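Local coordinates for protein Non-sulfated chondroitin lyase E66 (Autographa californica nucleopolyhedrovirus, PDB 3VSN) that acts as a chondroitin lyase in the occlusion-derived virus envelope, is essential for oral infectivity and may digest the chondroitin sulfate barrier of the host midgut, at residues Y44-S47 with V53-P56; Y254-Y259 with S306-N311. One frame throughout, in Å; residues are numbered along the deposited sequence. Where two conformers were deposited one is given.

Contact 1 (Y44-S47 with V53-P56); sequences YSFS and VVNP
The F46 ring meets 53-56 with its edge, and neither face takes part in this contact. Lying in the plane of the ring at that edge is the carbonyl oxygen of V53, 3.6 Å from F46 CZ. The next edge carbon along, F46 CE2, sits 4.1 Å from V54 CA and brushes the V54 side chain more loosely, with CE2 and V54 CG2 4.4 Å apart. The oxygen of V53 is buried here and has no hydrogen-bond partner in the model. The slightly positive C-H rim of the phenyl group probably gives it a little electrostatic compensation. Phenylalanine suits the place also because of its length: the backbones are well separated, F46 CA and V54 CA being 8.6 Å apart, and the ring spans the gap. CG stands anti to the backbone N (chi1 -162°), which carries the ring from the helix to the 53-56 loop. V54 contributes its main chain and one methyl group, while V53 turns its own side chain away and presents the peptide.

Within the helix, S47 OG donates to Y44 O at 2.6 Å, tilted 19° from the carbonyl plane, as a short serine hydroxyl can when it folds back on the preceding turn.

The contact belongs to the alpha/alpha toroid, where helix 29-48 ends and the loop that follows leads to strand 60-61. Helix 75-93 packs against both segments: F46 touches V90, V53 touches H83 and P56 touches Y88, while R91 NH1 holds P56 O. On the 44-47 segment, S45 OG is hydrogen-bonded to Y264 OH of helix 262-269.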
# COMPACT_ATOMS: atom_id res chain seq x y z
N TYR A 44 -19.25 -7.42 6.12
CA TYR A 44 -17.93 -6.92 6.52
C TYR A 44 -16.79 -7.71 5.86
O TYR A 44 -15.86 -7.12 5.31
CB TYR A 44 -17.80 -6.96 8.04
CG TYR A 44 -16.44 -6.58 8.56
CD1 TYR A 44 -16.03 -5.25 8.61
CD2 TYR A 44 -15.55 -7.57 9.01
CE1 TYR A 44 -14.78 -4.91 9.09
CE2 TYR A 44 -14.30 -7.23 9.48
CZ TYR A 44 -13.92 -5.90 9.52
OH TYR A 44 -12.68 -5.57 10.00
N SER A 45 -16.88 -9.03 5.91
CA SER A 45 -15.87 -9.91 5.32
C SER A 45 -15.75 -9.69 3.81
O SER A 45 -14.64 -9.60 3.27
CB SER A 45 -16.19 -11.38 5.61
OG SER A 45 -15.20 -12.23 5.07
N PHE A 46 -16.90 -9.60 3.15
CA PHE A 46 -16.98 -9.34 1.72
C PHE A 46 -16.31 -8.02 1.35
O PHE A 46 -15.66 -7.92 0.31
CB PHE A 46 -18.45 -9.34 1.30
CG PHE A 46 -18.69 -9.51 -0.18
CD1 PHE A 46 -18.20 -10.62 -0.86
CD2 PHE A 46 -19.44 -8.57 -0.87
CE1 PHE A 46 -18.45 -10.78 -2.22
CE2 PHE A 46 -19.70 -8.73 -2.23
CZ PHE A 46 -19.20 -9.83 -2.90
N SER A 47 -16.45 -7.01 2.21
CA SER A 47 -15.81 -5.71 1.99
C SER A 47 -14.28 -5.78 2.03
O SER A 47 -13.60 -4.89 1.51
CB SER A 47 -16.34 -4.64 2.97
OG SER A 47 -15.75 -4.75 4.26
N VAL A 53 -17.59 -9.84 -7.00
CA VAL A 53 -18.55 -9.06 -7.78
C VAL A 53 -19.57 -8.49 -6.79
O VAL A 53 -20.37 -9.23 -6.20
CB VAL A 53 -19.24 -9.90 -8.88
CG1 VAL A 53 -20.40 -9.13 -9.51
CG2 VAL A 53 -18.24 -10.31 -9.95
N VAL A 54 -19.54 -7.17 -6.62
CA VAL A 54 -20.36 -6.50 -5.61
C VAL A 54 -21.75 -6.19 -6.14
O VAL A 54 -21.90 -5.74 -7.28
CB VAL A 54 -19.72 -5.17 -5.13
CG1 VAL A 54 -20.48 -4.59 -3.95
CG2 VAL A 54 -18.26 -5.38 -4.76
N ASN A 55 -22.76 -6.43 -5.30
CA ASN A 55 -24.14 -6.06 -5.58
C ASN A 55 -24.59 -6.46 -7.00
O ASN A 55 -25.01 -5.61 -7.79
CB ASN A 55 -24.35 -4.56 -5.33
CG ASN A 55 -25.81 -4.15 -5.32
OD1 ASN A 55 -26.69 -4.93 -4.94
ND2 ASN A 55 -26.08 -2.91 -5.73
N PRO A 56 -24.49 -7.76 -7.34
CA PRO A 56 -24.85 -8.16 -8.70
C PRO A 56 -26.34 -8.05 -8.96
O PRO A 56 -27.15 -8.20 -8.04
CB PRO A 56 -24.40 -9.62 -8.76
CG PRO A 56 -24.50 -10.10 -7.35
CD PRO A 56 -24.11 -8.92 -6.51

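Contact 2 (Y254-Y259 with S306-N311); sequences YLINSY and SNVIGN
I256 reaches from helix 253-258 into the bend at 306-311, and the apolar part of the contact rests on its two branches. Its CG2 methyl, anti to the backbone N, lies against V308 CG2 at 3.7 Å. The longer branch ends at I256 CD1, which meets I309 CD1 more loosely at 4.4 Å. A beta-branched residue suits this spot because one branch can serve each of the two neighbours.

The helix belongs to the alpha/alpha toroid, whereas 306-311 lies in the connection that follows helix 276-284 and leads to strand 318-322, the first of the strands beyond it.

Polar bonds shape the bend without crossing the contact. S306 OG accepts I309 N at 3.2 Å (N-H...O angle 155°), forming an ST motif, and takes a weak second bond from V308 N. The same S306 OG lies 4.1 Å from I256 CG2, a small hydroxyl busy with its own backbone fitting beside the methyl. Further on, N311 N bonds to V308 O at 2.8 Å, continuing the curl.

Aromatic packing continues beyond the two segments: the Y259 ring stacks with F312 and meets F262 of helix 262-269 edge-to-face.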
# COMPACT_ATOMS: atom_id res chain seq x y z
N TYR A 254 0.29 -9.70 -1.81
CA TYR A 254 0.12 -10.98 -1.10
C TYR A 254 -0.81 -10.86 0.10
O TYR A 254 -1.68 -11.71 0.31
CB TYR A 254 1.49 -11.52 -0.66
CG TYR A 254 1.46 -12.91 -0.04
CD1 TYR A 254 1.27 -14.04 -0.83
CD2 TYR A 254 1.67 -13.08 1.33
CE1 TYR A 254 1.26 -15.31 -0.26
CE2 TYR A 254 1.67 -14.35 1.90
CZ TYR A 254 1.46 -15.46 1.10
OH TYR A 254 1.46 -16.72 1.66
N LEU A 255 -0.63 -9.80 0.89
CA LEU A 255 -1.49 -9.54 2.04
C LEU A 255 -2.89 -9.12 1.63
O LEU A 255 -3.87 -9.61 2.20
CB LEU A 255 -0.88 -8.48 2.97
CG LEU A 255 0.35 -8.84 3.80
CD1 LEU A 255 0.67 -7.70 4.75
CD2 LEU A 255 0.15 -10.14 4.57
N ILE A 256 -2.99 -8.22 0.65
CA ILE A 256 -4.28 -7.71 0.19
C ILE A 256 -5.20 -8.82 -0.33
O ILE A 256 -6.40 -8.84 -0.00
CB ILE A 256 -4.12 -6.59 -0.86
CG1 ILE A 256 -3.55 -5.31 -0.21
CG2 ILE A 256 -5.45 -6.27 -1.55
CD1 ILE A 256 -3.05 -4.28 -1.20
N ASN A 257 -4.64 -9.74 -1.11
CA ASN A 257 -5.41 -10.80 -1.75
C ASN A 257 -6.03 -11.83 -0.81
O ASN A 257 -7.10 -12.37 -1.09
CB ASN A 257 -4.56 -11.53 -2.79
CG ASN A 257 -4.70 -10.94 -4.17
OD1 ASN A 257 -5.76 -11.00 -4.79
ND2 ASN A 257 -3.61 -10.35 -4.67
N SER A 258 -5.35 -12.09 0.31
CA SER A 258 -5.82 -13.13 1.22
C SER A 258 -6.21 -12.61 2.60
O SER A 258 -6.63 -13.39 3.46
CB SER A 258 -4.80 -14.27 1.31
OG SER A 258 -4.77 -15.01 0.10
N TYR A 259 -6.13 -11.29 2.79
CA TYR A 259 -6.46 -10.69 4.09
C TYR A 259 -7.81 -11.12 4.67
O TYR A 259 -7.90 -11.37 5.88
CB TYR A 259 -6.38 -9.16 4.05
CG TYR A 259 -6.39 -8.52 5.42
CD1 TYR A 259 -7.59 -8.21 6.06
CD2 TYR A 259 -5.20 -8.23 6.09
CE1 TYR A 259 -7.61 -7.64 7.32
CE2 TYR A 259 -5.20 -7.65 7.35
CZ TYR A 259 -6.41 -7.36 7.96
OH TYR A 259 -6.42 -6.79 9.21
N SER A 306 -6.51 0.83 -3.45
CA SER A 306 -7.03 -0.52 -3.27
C SER A 306 -8.47 -0.39 -2.79
O SER A 306 -8.74 0.36 -1.85
CB SER A 306 -6.21 -1.29 -2.24
OG SER A 306 -6.90 -2.46 -1.81
N ASN A 307 -9.39 -1.11 -3.43
CA ASN A 307 -10.79 -1.01 -3.03
C ASN A 307 -11.15 -1.85 -1.79
O ASN A 307 -12.32 -1.89 -1.40
CB ASN A 307 -11.74 -1.29 -4.22
CG ASN A 307 -11.63 -2.70 -4.77
OD1 ASN A 307 -11.03 -3.58 -4.15
ND2 ASN A 307 -12.22 -2.92 -5.94
N VAL A 308 -10.16 -2.49 -1.18
CA VAL A 308 -10.38 -3.26 0.06
C VAL A 308 -9.55 -2.83 1.28
O VAL A 308 -10.01 -2.98 2.41
CB VAL A 308 -10.23 -4.80 -0.15
CG1 VAL A 308 -11.35 -5.34 -1.02
CG2 VAL A 308 -8.86 -5.16 -0.72
N ILE A 309 -8.35 -2.29 1.06
CA ILE A 309 -7.43 -1.99 2.17
C ILE A 309 -8.06 -1.08 3.23
O ILE A 309 -7.75 -1.19 4.41
CB ILE A 309 -6.07 -1.44 1.68
CG1 ILE A 309 -4.98 -1.68 2.74
CG2 ILE A 309 -6.18 0.04 1.31
CD1 ILE A 309 -3.56 -1.53 2.24
N GLY A 310 -8.96 -0.19 2.81
CA GLY A 310 -9.63 0.72 3.73
C GLY A 310 -10.55 0.01 4.72
O GLY A 310 -10.89 0.56 5.77
N ASN A 311 -10.93 -1.23 4.38
CA ASN A 311 -11.83 -2.04 5.21
C ASN A 311 -11.11 -3.07 6.07
O ASN A 311 -11.75 -3.83 6.80
CB ASN A 311 -12.87 -2.74 4.32
CG ASN A 311 -13.66 -1.76 3.46
OD1 ASN A 311 -14.03 -0.69 3.92
ND2 ASN A 311 -13.91 -2.14 2.21

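In the fold
Contact 1 closes before contact 2 opens along the chain, yet their centres lie about 13 Å apart and they touch directly. S47 O, near the end of helix 29-48, accepts a probable hydrogen bond from N311 ND2 at 2.9 Å and packs on V308 CG1 at 3.4 Å; Q48 NE2 bonds to N311 O. The end of the first helix thus meets the same bend that receives I256. Y254, the catalytic proton donor, starts the 254-259 segment, but its side chain comes no nearer to 306-311 than 11.6 Å, from Y254 CB to I309 CD1, and packs on A189, M193 and D245. Contact 1 lies away from the catalytic residues; contact 2 includes the helix carrying Y254.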